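Local coordinates for EAL domain protein (Vibrio cholerae serotype O1, PDB 6IJ2) that degrades the cyclic dinucleotides c-di-GMP and cGAMP as a standalone EAL-domain phosphodiesterase, held here with its linear product pGpG, at residues A29-V34 / Q235-A240. The protein carries 1 engineered substitution. Sequence-based numbering, arbitrary orientation.
Sequences AFQPIV and QGYYFA. With nucleotides of chain B.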
ATOM      1  N   ALA A  29      22.412 -15.363  -7.263  1.00 34.80           N
ATOM      2  CA  ALA A  29      22.879 -15.369  -5.890  1.00 33.89           C
ATOM      3  C   ALA A  29      21.747 -15.877  -5.007  1.00 31.81           C
ATOM      4  O   ALA A  29      20.590 -15.948  -5.429  1.00 32.34           O
ATOM      5  CB  ALA A  29      23.329 -13.973  -5.441  1.00 38.08           C
ATOM      6  N   PHE A  30      22.091 -16.256  -3.782  1.00 31.74           N
ATOM      7  CA  PHE A  30      21.122 -16.815  -2.849  1.00 29.40           C
ATOM      8  C   PHE A  30      21.307 -16.162  -1.489  1.00 28.96           C
ATOM      9  O   PHE A  30      22.435 -15.984  -1.022  1.00 32.40           O
ATOM     10  CB  PHE A  30      21.271 -18.364  -2.731  1.00 29.60           C
ATOM     11  CG  PHE A  30      20.997 -19.085  -4.013  1.00 30.43           C
ATOM     12  CD1 PHE A  30      19.700 -19.432  -4.364  1.00 36.16           C
ATOM     13  CD2 PHE A  30      22.029 -19.370  -4.894  1.00 32.24           C
ATOM     14  CE1 PHE A  30      19.443 -20.086  -5.571  1.00 30.69           C
ATOM     15  CE2 PHE A  30      21.782 -20.016  -6.096  1.00 38.30           C
ATOM     16  CZ  PHE A  30      20.487 -20.375  -6.436  1.00 34.20           C
ATOM     17  N   GLN A  31      20.193 -15.807  -0.850  1.00 28.14           N
ATOM     18  CA  GLN A  31      20.259 -15.199   0.465  1.00 26.66           C
ATOM     19  C   GLN A  31      19.400 -16.006   1.429  1.00 27.17           C
ATOM     20  O   GLN A  31      18.214 -16.248   1.145  1.00 26.47           O
ATOM     21  CB  GLN A  31      19.791 -13.733   0.443  1.00 26.49           C
ATOM     22  CG  GLN A  31      19.961 -13.071   1.796  1.00 30.01           C
ATOM     23  CD  GLN A  31      19.510 -11.629   1.798  1.00 29.10           C
ATOM     24  OE1 GLN A  31      18.568 -11.270   1.094  1.00 34.40           O
ATOM     25  NE2 GLN A  31      20.186 -10.785   2.591  1.00 28.52           N
ATOM     26  N   PRO A  32      19.940 -16.423   2.574  1.00 29.32           N
ATOM     27  CA  PRO A  32      19.168 -17.296   3.472  1.00 25.22           C
ATOM     28  C   PRO A  32      18.052 -16.572   4.219  1.00 29.02           C
ATOM     29  O   PRO A  32      18.136 -15.385   4.549  1.00 27.95           O
ATOM     30  CB  PRO A  32      20.226 -17.831   4.448  1.00 27.80           C
ATOM     31  CG  PRO A  32      21.299 -16.814   4.442  1.00 29.99           C
ATOM     32  CD  PRO A  32      21.327 -16.244   3.035  1.00 34.01           C
ATOM     33  N   ILE A  33      16.979 -17.324   4.454  1.00 26.32           N
ATOM     34  CA  ILE A  33      15.887 -16.953   5.341  1.00 24.45           C
ATOM     35  C   ILE A  33      16.042 -17.823   6.575  1.00 23.07           C
ATOM     36  O   ILE A  33      16.126 -19.046   6.449  1.00 23.95           O
ATOM     37  CB  ILE A  33      14.526 -17.189   4.660  1.00 24.33           C
ATOM     38  CG1 ILE A  33      14.404 -16.312   3.406  1.00 29.87           C
ATOM     39  CG2 ILE A  33      13.364 -16.935   5.624  1.00 23.38           C
ATOM     40  CD1 ILE A  33      13.256 -16.730   2.480  1.00 32.87           C
ATOM     41  N   VAL A  34      16.090 -17.208   7.752  1.00 26.62           N
ATOM     42  CA  VAL A  34      16.443 -17.906   8.987  1.00 24.56           C
ATOM     43  C   VAL A  34      15.196 -18.026   9.841  1.00 27.37           C
ATOM     44  O   VAL A  34      14.440 -17.057   9.970  1.00 26.60           O
ATOM     45  CB  VAL A  34      17.551 -17.158   9.749  1.00 30.71           C
ATOM     46  CG1 VAL A  34      17.882 -17.865  11.047  1.00 39.39           C
ATOM     47  CG2 VAL A  34      18.791 -17.020   8.892  1.00 29.85           C
ATOM     48  N   GLN A 235      15.161 -12.298   7.336  1.00 24.68           N
ATOM     49  CA  GLN A 235      16.112 -12.232   6.240  1.00 29.28           C
ATOM     50  C   GLN A 235      16.816 -10.888   6.335  1.00 27.46           C
ATOM     51  O   GLN A 235      16.210  -9.899   6.753  1.00 29.39           O
ATOM     52  CB  GLN A 235      15.369 -12.397   4.908  1.00 27.31           C
ATOM     53  CG  GLN A 235      16.210 -12.429   3.685  1.00 28.92           C
ATOM     54  CD  GLN A 235      15.380 -12.653   2.429  1.00 31.28           C
ATOM     55  OE1 GLN A 235      14.162 -12.894   2.489  1.00 32.02           O
ATOM     56  NE2 GLN A 235      16.026 -12.567   1.292  1.00 28.48           N
ATOM     57  N   GLY A 236      18.089 -10.845   5.972  1.00 28.37           N
ATOM     58  CA  GLY A 236      18.776  -9.567   5.982  1.00 26.20           C
ATOM     59  C   GLY A 236      20.275  -9.715   6.142  1.00 30.17           C
ATOM     60  O   GLY A 236      20.796 -10.765   6.513  1.00 30.51           O
ATOM     61  N   TYR A 237      20.968  -8.601   5.864  1.00 31.22           N
ATOM     62  CA  TYR A 237      22.423  -8.559   5.982  1.00 33.14           C
ATOM     63  C   TYR A 237      22.900  -8.979   7.366  1.00 31.78           C
ATOM     64  O   TYR A 237      24.003  -9.519   7.499  1.00 37.18           O
ATOM     65  CB  TYR A 237      22.938  -7.155   5.666  1.00 36.97           C
ATOM     66  CG  TYR A 237      22.837  -6.739   4.208  1.00 36.42           C
ATOM     67  CD1 TYR A 237      22.481  -7.649   3.213  1.00 34.82           C
ATOM     68  CD2 TYR A 237      23.116  -5.437   3.829  1.00 38.52           C
ATOM     69  CE1 TYR A 237      22.397  -7.261   1.883  1.00 40.33           C
ATOM     70  CE2 TYR A 237      23.027  -5.036   2.506  1.00 46.85           C
ATOM     71  CZ  TYR A 237      22.672  -5.952   1.535  1.00 52.64           C
ATOM     72  OH  TYR A 237      22.593  -5.549   0.217  1.00 59.53           O
ATOM     73  N   TYR A 238      22.104  -8.725   8.410  1.00 34.39           N
ATOM     74  CA  TYR A 238      22.509  -9.158   9.744  1.00 31.65           C
ATOM     75  C   TYR A 238      22.767 -10.657   9.787  1.00 34.04           C
ATOM     76  O   TYR A 238      23.659 -11.114  10.511  1.00 36.74           O
ATOM     77  CB  TYR A 238      21.449  -8.783  10.777  1.00 32.97           C
ATOM     78  CG  TYR A 238      21.803  -9.266  12.166  1.00 30.43           C
ATOM     79  CD1 TYR A 238      22.904  -8.754  12.836  1.00 32.75           C
ATOM     80  CD2 TYR A 238      21.046 -10.247  12.796  1.00 34.05           C
ATOM     81  CE1 TYR A 238      23.250  -9.207  14.102  1.00 37.31           C
ATOM     82  CE2 TYR A 238      21.383 -10.708  14.070  1.00 36.09           C
ATOM     83  CZ  TYR A 238      22.481 -10.174  14.715  1.00 38.97           C
ATOM     84  OH  TYR A 238      22.822 -10.614  15.971  1.00 38.06           O
ATOM     85  N   PHE A 239      22.018 -11.432   9.004  1.00 32.27           N
ATOM     86  CA  PHE A 239      22.207 -12.880   8.958  1.00 28.80           C
ATOM     87  C   PHE A 239      23.231 -13.284   7.902  1.00 32.76           C
ATOM     88  O   PHE A 239      24.189 -14.006   8.201  1.00 33.56           O
ATOM     89  CB  PHE A 239      20.863 -13.569   8.707  1.00 27.63           C
ATOM     90  CG  PHE A 239      19.828 -13.226   9.731  1.00 26.65           C
ATOM     91  CD1 PHE A 239      19.852 -13.819  10.985  1.00 28.97           C
ATOM     92  CD2 PHE A 239      18.856 -12.270   9.463  1.00 26.53           C
ATOM     93  CE1 PHE A 239      18.905 -13.482  11.952  1.00 28.57           C
ATOM     94  CE2 PHE A 239      17.912 -11.932  10.426  1.00 28.66           C
ATOM     95  CZ  PHE A 239      17.934 -12.539  11.667  1.00 27.84           C
ATOM     96  N   ALA A 240      23.049 -12.814   6.671  1.00 32.98           N
ATOM     97  CA  ALA A 240      24.007 -13.083   5.611  1.00 37.77           C
ATOM     98  C   ALA A 240      23.606 -12.294   4.384  1.00 39.20           C
ATOM     99  O   ALA A 240      22.427 -12.262   4.024  1.00 33.14           O
ATOM    100  CB  ALA A 240      24.069 -14.577   5.264  1.00 35.13           C
TER
ATOM    101  OP3   G B   1      12.248  -7.357  -1.610  1.00 44.09           O
ATOM    102  P     G B   1      12.912  -7.307  -2.885  1.00 45.15           P
ATOM    103  OP1   G B   1      12.971  -8.602  -3.490  1.00 44.57           O
ATOM    104  OP2   G B   1      12.264  -6.267  -3.613  1.00 47.43           O
ATOM    105  O5'   G B   1      14.350  -6.796  -2.507  1.00 45.04           O
ATOM    106  C5'   G B   1      15.475  -7.668  -2.490  1.00 44.08           C
ATOM    107  C4'   G B   1      16.749  -6.860  -2.428  1.00 45.19           C
ATOM    108  O4'   G B   1      17.046  -6.540  -1.054  1.00 45.46           O
ATOM    109  C3'   G B   1      18.010  -7.535  -2.979  1.00 45.65           C
ATOM    110  O3'   G B   1      18.748  -6.704  -3.852  1.00 47.42           O
ATOM    111  C2'   G B   1      18.844  -7.786  -1.731  1.00 44.70           C
ATOM    112  O2'   G B   1      20.230  -7.712  -1.896  1.00 56.29           O
ATOM    113  C1'   G B   1      18.420  -6.624  -0.850  1.00 45.20           C
ATOM    114  N9    G B   1      18.662  -6.864   0.565  1.00 45.30           N
ATOM    115  C8    G B   1      18.570  -8.062   1.226  1.00 42.91           C
ATOM    116  N7    G B   1      18.835  -7.965   2.497  1.00 42.87           N
ATOM    117  C5    G B   1      19.107  -6.621   2.687  1.00 44.39           C
ATOM    118  C6    G B   1      19.454  -5.913   3.865  1.00 45.38           C
ATOM    119  O6    G B   1      19.606  -6.346   4.999  1.00 44.99           O
ATOM    120  N1    G B   1      19.655  -4.564   3.611  1.00 47.41           N
ATOM    121  C2    G B   1      19.524  -3.972   2.383  1.00 48.98           C
ATOM    122  N2    G B   1      19.738  -2.660   2.344  1.00 50.93           N
ATOM    123  N3    G B   1      19.186  -4.617   1.282  1.00 47.49           N
ATOM    124  C4    G B   1      18.993  -5.929   1.506  1.00 45.43           C
TER
HETATM  125  O   HOH W   1      19.665 -13.236   5.324  1.00 26.23           O
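Gln-31 and Gln-235 cross amides where strand segment 29-34 meets the loop at 235-240. Gln-235 NE2 donates to Gln-31 OE1 (2.9 Å), reaching it from above the carbonyl plane, and the two amides stand nearly perpendicular at 84°. Gln-31 is fully extended, CG anti to the backbone N (chi1 -176°), which carries its NE2 on to Ala-240 O at 3.0 Å; that bond is nearly straight (165°) and lies in both the amide and the carbonyl plane. Outside the pair, Gln-235 OE1 accepts from Lys-179 and NE2 also bonds to the calcium ligand Glu-45, which ties down both ends of an amide about 6 Å from a bound calcium ion. One water bridges the backbones, donating to Pro-32 O and accepting from Gly-236 N. Apolar contacts flank these bonds: Pro-32 CG rests on Ala-240 CB (3.7 Å), and Val-34 CG2 meets the Phe-239 ring obliquely, 4.0 Å from CD1. The guanine of G1 of chain B is gripped at its O6 by Tyr-237 N (2.8 Å, almost straight), while the Tyr-237 ring lies face-on over the base, with C6 of G1 3.4 Å above its plane. Gln-31 NE2 approaches N7 of G1 to 3.1 Å. The first and last strands of the EAL TIM-barrel-like fold thus meet at a short loop that interrupts strand 233-244 and contributes to the guanine site.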